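Local coordinates for substrate binding periplasmic protein (Ralstonia solanacearum, PDB 3LOP) that binds leucine as a periplasmic substrate-binding protein and probably delivers amino acids to an uptake system, at residues A[66-69]-A[70-74]. Residues are numbered along the deposited sequence; the frame is centred on the assembly and turned at random.
Sequences RDMA and RVDNP
With CG of Arg-66 anti to the backbone N (chi1 175°) and the chain of Arg-70 extended from CG to NE, the two arginines, one helical turn apart, run side by side in the same direction. They sit in the last turns of helix 58-71, the helix of a beta-alpha-beta crossover between parallel strands 47-53 and 74-78 in one lobe of a periplasmic binding protein. CG of Arg-66 lies over one face of the Arg-70 guanidinium, near its rim, and CD comes 3.7 Å from NH2 of Arg-70. The two guanidinium planes are 67° apart, not stacked. Glu-97 of helix 94-98 accepts a salt bridge from NE of Arg-66 and from NH2 of Arg-70, both on its OE2, which would offset the closeness of like charges.

The helix runs on to its end with Asp-67 O taking two donors: Val-71 N at 3.1 Å and Arg-70 N, which sits above the carbonyl plane. One residue on, Asp-72 N reaches Met-68 O at 2.9 Å, the last such bond before Asn-73 turns to positive phi and the chain passes through Pro-74 into the strand. On the buried side, selenomethionine Met-68 and Asp-72 pack against Ile-9 and Val-50 of the sheet, with OD2 of Asp-72 near CG of Met-68. The proline ring comes back against the helix end, with CD of Pro-74 3.4 Å from Met-68 O.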
loop_
_atom_site.group_PDB
_atom_site.type_symbol
_atom_site.label_atom_id
_atom_site.label_comp_id
_atom_site.label_asym_id
_atom_site.label_seq_id
_atom_site.Cartn_x
_atom_site.Cartn_y
_atom_site.Cartn_z
ATOM N N ARG A 66 -10.816 4.588 17.243
ATOM C CA ARG A 66 -11.884 5.142 18.068
ATOM C C ARG A 66 -11.295 6.020 19.174
ATOM O O ARG A 66 -11.759 7.139 19.396
ATOM C CB ARG A 66 -12.728 4.024 18.685
ATOM C CG ARG A 66 -13.789 4.532 19.647
ATOM C CD ARG A 66 -14.789 3.452 20.023
ATOM N NE ARG A 66 -15.740 3.193 18.945
ATOM C CZ ARG A 66 -15.904 2.013 18.356
ATOM N NH1 ARG A 66 -15.178 0.972 18.740
ATOM N NH2 ARG A 66 -16.802 1.874 17.390
ATOM N N ASP A 67 -10.274 5.515 19.862
ATOM C CA ASP A 67 -9.636 6.280 20.931
ATOM C C ASP A 67 -9.027 7.584 20.422
ATOM O O ASP A 67 -9.263 8.652 20.994
ATOM C CB ASP A 67 -8.528 5.460 21.610
ATOM C CG ASP A 67 -9.055 4.276 22.387
ATOM O OD1 ASP A 67 -10.210 4.320 22.859
ATOM O OD2 ASP A 67 -8.297 3.284 22.544
HETATM N N MSE A 68 -8.240 7.513 19.353
HETATM C CA MSE A 68 -7.611 8.711 18.817
HETATM C C MSE A 68 -8.613 9.720 18.244
HETATM O O MSE A 68 -8.405 10.931 18.331
HETATM C CB MSE A 68 -6.543 8.343 17.758
HETATM C CG MSE A 68 -5.100 8.203 18.340
HETATM SE SE MSE A 68 -3.692 7.760 17.088
HETATM C CE MSE A 68 -4.552 6.266 16.630
ATOM N N ALA A 69 -9.708 9.228 17.674
ATOM C CA ALA A 69 -10.713 10.120 17.102
ATOM C C ALA A 69 -11.376 10.969 18.177
ATOM O O ALA A 69 -11.856 12.070 17.909
ATOM C CB ALA A 69 -11.769 9.315 16.358
ATOM N N ARG A 70 -11.397 10.453 19.400
ATOM C CA ARG A 70 -12.027 11.156 20.509
ATOM C C ARG A 70 -11.096 12.071 21.290
ATOM O O ARG A 70 -11.504 13.142 21.740
ATOM C CB ARG A 70 -12.655 10.141 21.460
ATOM C CG ARG A 70 -13.736 9.305 20.805
ATOM C CD ARG A 70 -14.350 8.322 21.776
ATOM N NE ARG A 70 -15.428 7.565 21.149
ATOM C CZ ARG A 70 -16.224 6.722 21.794
ATOM N NH1 ARG A 70 -16.067 6.521 23.097
ATOM N NH2 ARG A 70 -17.185 6.087 21.138
ATOM N N VAL A 71 -9.845 11.655 21.443
ATOM C CA VAL A 71 -8.874 12.424 22.210
ATOM C C VAL A 71 -7.996 13.393 21.421
ATOM O O VAL A 71 -7.683 14.484 21.905
ATOM C CB VAL A 71 -7.944 11.476 23.004
ATOM C CG1 VAL A 71 -6.902 12.281 23.768
ATOM C CG2 VAL A 71 -8.766 10.625 23.960
ATOM N N ASP A 72 -7.605 13.013 20.212
ATOM C CA ASP A 72 -6.723 13.864 19.420
ATOM C C ASP A 72 -7.365 14.880 18.477
ATOM O O ASP A 72 -6.657 15.590 17.764
ATOM C CB ASP A 72 -5.743 12.985 18.642
ATOM C CG ASP A 72 -4.837 12.183 19.560
ATOM O OD1 ASP A 72 -4.154 12.802 20.400
ATOM O OD2 ASP A 72 -4.811 10.941 19.444
ATOM N N ASN A 73 -8.693 14.959 18.478
ATOM C CA ASN A 73 -9.412 15.905 17.618
ATOM C C ASN A 73 -8.867 15.936 16.188
ATOM O O ASN A 73 -8.584 17.006 15.648
ATOM C CB ASN A 73 -9.326 17.319 18.202
ATOM C CG ASN A 73 -9.780 17.384 19.645
ATOM O OD1 ASN A 73 -10.931 17.082 19.962
ATOM N ND2 ASN A 73 -8.873 17.779 20.531
ATOM N N PRO A 74 -8.717 14.767 15.551
ATOM C CA PRO A 74 -8.195 14.737 14.183
ATOM C C PRO A 74 -9.228 15.099 13.121
ATOM O O PRO A 74 -10.430 14.941 13.330
ATOM C CB PRO A 74 -7.731 13.298 14.036
ATOM C CG PRO A 74 -8.789 12.563 14.784
ATOM C CD PRO A 74 -8.948 13.398 16.048
#